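Local coordinates for clavulanic acid biosynthesis oligopeptide binding protein 2 (Streptomyces clavuligerus, PDB 2WOL) that is a solute-binding protein of the clavulanic acid biosynthesis pathway that probably binds oligopeptides, at residues A[207-219]-A[225-237]. Sequence-based numbering, arbitrary orientation.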
loop_
_atom_site.group_PDB
_atom_site.type_symbol
_atom_site.label_atom_id
_atom_site.label_comp_id
_atom_site.label_asym_id
_atom_site.label_seq_id
_atom_site.Cartn_x
_atom_site.Cartn_y
_atom_site.Cartn_z
ATOM N N ARG A 207 -5.435 -23.376 -0.647
ATOM C CA ARG A 207 -5.756 -24.458 0.290
ATOM C C ARG A 207 -4.545 -25.341 0.596
ATOM O O ARG A 207 -4.539 -26.086 1.581
ATOM C CB ARG A 207 -6.909 -25.312 -0.253
ATOM C CG ARG A 207 -8.243 -24.576 -0.325
ATOM C CD ARG A 207 -9.362 -25.452 -0.908
ATOM N NE ARG A 207 -9.865 -26.496 -0.006
ATOM C CZ ARG A 207 -10.020 -26.384 1.315
ATOM N NH1 ARG A 207 -9.722 -25.257 1.953
ATOM N NH2 ARG A 207 -10.490 -27.416 2.007
ATOM N N ASP A 208 -3.531 -25.262 -0.262
ATOM C CA ASP A 208 -2.297 -26.024 -0.092
ATOM C C ASP A 208 -1.180 -25.396 -0.934
ATOM O O ASP A 208 -0.705 -26.011 -1.894
ATOM C CB ASP A 208 -2.524 -27.494 -0.484
ATOM C CG ASP A 208 -1.312 -28.380 -0.214
ATOM O OD1 ASP A 208 -0.437 -27.999 0.597
ATOM O OD2 ASP A 208 -1.238 -29.468 -0.825
ATOM N N PRO A 209 -0.760 -24.161 -0.587
ATOM C CA PRO A 209 0.269 -23.526 -1.407
ATOM C C PRO A 209 1.662 -24.017 -1.038
ATOM O O PRO A 209 1.909 -24.373 0.123
ATOM C CB PRO A 209 0.124 -22.043 -1.056
ATOM C CG PRO A 209 -0.357 -22.046 0.357
ATOM C CD PRO A 209 -1.182 -23.300 0.538
ATOM N N ARG A 210 2.559 -24.046 -2.016
ATOM C CA ARG A 210 3.959 -24.318 -1.730
ATOM C C ARG A 210 4.579 -23.104 -1.051
ATOM O O ARG A 210 4.117 -21.970 -1.231
ATOM C CB ARG A 210 4.735 -24.690 -3.000
ATOM C CG ARG A 210 4.293 -26.012 -3.648
ATOM C CD ARG A 210 4.904 -27.263 -2.993
ATOM N NE ARG A 210 4.496 -27.448 -1.597
ATOM C CZ ARG A 210 3.315 -27.916 -1.196
ATOM N NH1 ARG A 210 2.386 -28.269 -2.078
ATOM N NH2 ARG A 210 3.059 -28.033 0.100
ATOM N N SER A 211 5.610 -23.357 -0.252
ATOM C CA SER A 211 6.357 -22.306 0.414
ATOM C C SER A 211 7.811 -22.352 -0.004
ATOM O O SER A 211 8.424 -23.420 -0.005
ATOM C CB SER A 211 6.249 -22.441 1.934
ATOM O OG SER A 211 5.019 -21.924 2.406
ATOM N N SER A 212 8.364 -21.195 -0.351
ATOM C CA SER A 212 9.798 -21.068 -0.579
ATOM C C SER A 212 10.463 -20.305 0.566
ATOM O O SER A 212 11.688 -20.177 0.606
ATOM C CB SER A 212 10.089 -20.394 -1.920
ATOM O OG SER A 212 9.556 -19.081 -1.978
ATOM N N GLY A 213 9.645 -19.803 1.488
ATOM C CA GLY A 213 10.142 -19.047 2.633
ATOM C C GLY A 213 10.462 -19.930 3.825
ATOM O O GLY A 213 10.323 -21.153 3.754
ATOM N N PRO A 214 10.904 -19.315 4.934
ATOM C CA PRO A 214 11.269 -20.055 6.149
ATOM C C PRO A 214 10.113 -20.760 6.852
ATOM O O PRO A 214 10.357 -21.640 7.683
ATOM C CB PRO A 214 11.869 -18.977 7.057
ATOM C CG PRO A 214 11.333 -17.670 6.537
ATOM C CD PRO A 214 11.139 -17.865 5.066
ATOM N N TYR A 215 8.878 -20.372 6.537
ATOM C CA TYR A 215 7.698 -20.984 7.142
ATOM C C TYR A 215 6.721 -21.470 6.092
ATOM O O TYR A 215 6.720 -20.996 4.954
ATOM C CB TYR A 215 7.009 -20.013 8.117
ATOM C CG TYR A 215 7.966 -19.569 9.189
ATOM C CD1 TYR A 215 8.848 -18.515 8.955
ATOM C CD2 TYR A 215 8.037 -20.237 10.410
ATOM C CE1 TYR A 215 9.765 -18.126 9.909
ATOM C CE2 TYR A 215 8.952 -19.848 11.382
ATOM C CZ TYR A 215 9.811 -18.791 11.120
ATOM O OH TYR A 215 10.734 -18.375 12.048
ATOM N N ARG A 216 5.902 -22.432 6.489
ATOM C CA ARG A 216 4.823 -22.924 5.655
ATOM C C ARG A 216 3.539 -22.966 6.475
ATOM O O ARG A 216 3.580 -22.972 7.711
ATOM C CB ARG A 216 5.165 -24.308 5.091
ATOM C CG ARG A 216 5.290 -25.416 6.129
ATOM C CD ARG A 216 5.602 -26.737 5.455
ATOM N NE ARG A 216 5.803 -27.809 6.422
ATOM C CZ ARG A 216 6.340 -28.994 6.138
ATOM N NH1 ARG A 216 6.748 -29.277 4.906
ATOM N NH2 ARG A 216 6.473 -29.900 7.099
ATOM N N VAL A 217 2.402 -22.986 5.783
ATOM C CA VAL A 217 1.103 -23.078 6.434
ATOM C C VAL A 217 0.926 -24.468 7.050
ATOM O O VAL A 217 0.977 -25.479 6.343
ATOM C CB VAL A 217 -0.057 -22.797 5.445
ATOM C CG1 VAL A 217 -1.400 -22.871 6.157
ATOM C CG2 VAL A 217 0.121 -21.440 4.766
ATOM N N ALA A 218 0.733 -24.511 8.368
ATOM C CA ALA A 218 0.464 -25.764 9.072
ATOM C C ALA A 218 -1.037 -26.013 9.156
ATOM O O ALA A 218 -1.501 -27.149 8.997
ATOM C CB ALA A 218 1.079 -25.741 10.464
ATOM N N ARG A 219 -1.791 -24.946 9.408
ATOM C CA ARG A 219 -3.241 -25.026 9.485
ATOM C C ARG A 219 -3.862 -23.651 9.305
ATOM O O ARG A 219 -3.375 -22.668 9.855
ATOM C CB ARG A 219 -3.681 -25.627 10.822
ATOM C CG ARG A 219 -5.152 -25.993 10.881
ATOM C CD ARG A 219 -5.539 -26.445 12.270
ATOM N NE ARG A 219 -6.976 -26.301 12.484
ATOM C CZ ARG A 219 -7.556 -26.219 13.676
ATOM N NH1 ARG A 219 -6.824 -26.260 14.785
ATOM N NH2 ARG A 219 -8.872 -26.084 13.759
ATOM N N LEU A 225 -8.094 -19.133 12.959
ATOM C CA LEU A 225 -6.655 -19.189 13.191
ATOM C C LEU A 225 -5.847 -19.488 11.934
ATOM O O LEU A 225 -6.367 -20.017 10.946
ATOM C CB LEU A 225 -6.318 -20.204 14.300
ATOM C CG LEU A 225 -6.678 -21.685 14.115
ATOM C CD1 LEU A 225 -5.642 -22.424 13.272
ATOM C CD2 LEU A 225 -6.823 -22.362 15.478
ATOM N N LEU A 226 -4.566 -19.140 11.996
ATOM C CA LEU A 226 -3.596 -19.516 10.984
ATOM C C LEU A 226 -2.299 -19.828 11.707
ATOM O O LEU A 226 -1.740 -18.968 12.393
ATOM C CB LEU A 226 -3.393 -18.383 9.969
ATOM C CG LEU A 226 -2.305 -18.575 8.908
ATOM C CD1 LEU A 226 -2.650 -19.722 7.955
ATOM C CD2 LEU A 226 -2.095 -17.283 8.141
ATOM N N HIS A 227 -1.843 -21.069 11.573
ATOM C CA HIS A 227 -0.608 -21.511 12.208
ATOM C C HIS A 227 0.444 -21.790 11.152
ATOM O O HIS A 227 0.166 -22.456 10.144
ATOM C CB HIS A 227 -0.860 -22.755 13.066
ATOM C CG HIS A 227 -1.631 -22.482 14.321
ATOM N ND1 HIS A 227 -1.788 -23.421 15.316
ATOM C CD2 HIS A 227 -2.272 -21.368 14.752
ATOM C CE1 HIS A 227 -2.507 -22.906 16.298
ATOM N NE2 HIS A 227 -2.812 -21.660 15.981
ATOM N N LEU A 228 1.640 -21.261 11.389
ATOM C CA LEU A 228 2.785 -21.459 10.516
ATOM C C LEU A 228 3.865 -22.239 11.246
ATOM O O LEU A 228 4.162 -21.969 12.411
ATOM C CB LEU A 228 3.358 -20.117 10.050
ATOM C CG LEU A 228 2.434 -19.062 9.429
ATOM C CD1 LEU A 228 3.285 -17.921 8.888
ATOM C CD2 LEU A 228 1.541 -19.633 8.326
ATOM N N GLU A 229 4.438 -23.212 10.547
ATOM C CA GLU A 229 5.558 -23.999 11.066
ATOM C C GLU A 229 6.777 -23.779 10.178
ATOM O O GLU A 229 6.652 -23.257 9.073
ATOM C CB GLU A 229 5.189 -25.490 11.118
ATOM C CG GLU A 229 4.817 -26.071 9.755
ATOM C CD GLU A 229 4.432 -27.536 9.798
ATOM O OE1 GLU A 229 4.143 -28.057 10.897
ATOM O OE2 GLU A 229 4.406 -28.163 8.717
ATOM N N ARG A 230 7.953 -24.176 10.656
ATOM C CA ARG A 230 9.166 -24.046 9.865
ATOM C C ARG A 230 9.100 -24.860 8.576
ATOM O O ARG A 230 8.573 -25.978 8.551
ATOM C CB ARG A 230 10.390 -24.476 10.670
ATOM C CG ARG A 230 10.766 -23.530 11.800
ATOM C CD ARG A 230 12.192 -23.812 12.257
ATOM N NE ARG A 230 12.594 -23.009 13.410
ATOM C CZ ARG A 230 13.049 -21.761 13.336
ATOM N NH1 ARG A 230 13.163 -21.153 12.163
ATOM N NH2 ARG A 230 13.397 -21.116 14.442
ATOM N N ASN A 231 9.625 -24.268 7.511
ATOM C CA ASN A 231 9.844 -24.963 6.254
ATOM C C ASN A 231 11.176 -25.710 6.370
ATOM O O ASN A 231 12.234 -25.081 6.411
ATOM C CB ASN A 231 9.860 -23.947 5.105
ATOM C CG ASN A 231 10.251 -24.556 3.760
ATOM O OD1 ASN A 231 10.631 -25.722 3.664
ATOM N ND2 ASN A 231 10.169 -23.749 2.712
ATOM N N PRO A 232 11.129 -27.056 6.415
ATOM C CA PRO A 232 12.353 -27.820 6.687
ATOM C C PRO A 232 13.399 -27.754 5.571
ATOM O O PRO A 232 14.560 -28.106 5.800
ATOM C CB PRO A 232 11.844 -29.253 6.865
ATOM C CG PRO A 232 10.564 -29.310 6.143
ATOM C CD PRO A 232 9.962 -27.932 6.203
ATOM N N HIS A 233 12.997 -27.289 4.388
ATOM C CA HIS A 233 13.901 -27.222 3.240
ATOM C C HIS A 233 14.426 -25.820 2.936
ATOM O O HIS A 233 15.248 -25.641 2.033
ATOM C CB HIS A 233 13.234 -27.822 2.002
ATOM C CG HIS A 233 13.014 -29.297 2.101
ATOM N ND1 HIS A 233 13.999 -30.215 1.806
ATOM C CD2 HIS A 233 11.931 -30.014 2.480
ATOM C CE1 HIS A 233 13.527 -31.435 1.991
ATOM N NE2 HIS A 233 12.275 -31.341 2.401
ATOM N N TRP A 234 13.950 -24.828 3.685
ATOM C CA TRP A 234 14.477 -23.474 3.561
ATOM C C TRP A 234 15.898 -23.442 4.122
ATOM O O TRP A 234 16.161 -24.007 5.182
ATOM C CB TRP A 234 13.564 -22.476 4.277
ATOM C CG TRP A 234 14.103 -21.076 4.390
ATOM C CD1 TRP A 234 14.057 -20.090 3.440
ATOM C CD2 TRP A 234 14.742 -20.496 5.536
ATOM N NE1 TRP A 234 14.630 -18.936 3.924
ATOM C CE2 TRP A 234 15.065 -19.162 5.205
ATOM C CE3 TRP A 234 15.078 -20.980 6.808
ATOM C CZ2 TRP A 234 15.706 -18.303 6.103
ATOM C CZ3 TRP A 234 15.714 -20.121 7.701
ATOM C CH2 TRP A 234 16.023 -18.802 7.340
ATOM N N ASP A 235 16.800 -22.793 3.393
ATOM C CA ASP A 235 18.221 -22.792 3.727
ATOM C C ASP A 235 18.674 -21.408 4.167
ATOM O O ASP A 235 18.849 -20.499 3.353
ATOM C CB ASP A 235 19.051 -23.291 2.537
ATOM C CG ASP A 235 20.528 -23.504 2.880
ATOM O OD1 ASP A 235 20.998 -23.058 3.951
ATOM O OD2 ASP A 235 21.230 -24.125 2.053
ATOM N N ARG A 236 18.875 -21.283 5.474
ATOM C CA ARG A 236 19.302 -20.049 6.126
ATOM C C ARG A 236 20.517 -19.395 5.456
ATOM O O ARG A 236 20.578 -18.171 5.320
ATOM C CB ARG A 236 19.607 -20.365 7.590
ATOM C CG ARG A 236 19.864 -19.177 8.480
ATOM C CD ARG A 236 20.062 -19.656 9.913
ATOM N NE ARG A 236 18.826 -20.166 10.510
ATOM C CZ ARG A 236 17.874 -19.390 11.018
ATOM N NH1 ARG A 236 18.017 -18.072 10.991
ATOM N NH2 ARG A 236 16.782 -19.926 11.548
ATOM N N ALA A 237 21.470 -20.219 5.022
ATOM C CA ALA A 237 22.707 -19.736 4.404
ATOM C C ALA A 237 22.486 -19.066 3.049
ATOM O O ALA A 237 23.360 -18.340 2.562
ATOM C CB ALA A 237 23.714 -20.874 4.278
HETATM O O HOH W 1 12.521 -21.896 9.367
#
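A classic beta bulge shifts the register of this antiparallel hairpin by one residue: Ala218 and Arg219 both face His227. The His227 O accepts from Ala218 N at 2.8 Å and from Arg219 N at 3.3 Å, both donors lying on the same face of the carbonyl. In return, His227 N donates to Arg219 O. Before the bulge, Arg216 and Glu229 form a hydrogen-bonded pair, and their side chains meet again on the same face of the sheet. Arg216 NE donates to Glu229 OE2 at 2.7 Å in a salt bridge, on the anti side of the carboxylate, and Arg216 NH2 adds a weak bond to the same oxygen. The two flat groups are turned 36° from each other. Pro232 CD lies over one guanidinium face, 3.7 Å from Arg216 NH1. Past the strands, Asn231 joins the two segments. Asn231 CG is anti to its backbone N (chi1 173°), and this carries Asn231 ND2 to Gly213 O at 2.8 Å. The Asn231 N donates almost straight to Pro214 O, and OD1 closes an Asx turn by accepting from His233 N. Trp234 ends the type I turn that starts at Asn231. Pro214 CB sits over the six-membered ring of Trp234, 3.6 Å from its centroid, a CH-pi contact. A water links Pro214 O to Arg230 NH1, which also bonds to Ala244 O. On the face of Val217 and Leu228, Val217 CG1 meets Leu226 CD1 at 3.8 Å. Leu226 and Leu228 also pack on helix 54-63. Strand 215-221 is outermost in its mixed sheet, and strand 225-230 pairs on its other side with strand 248-253.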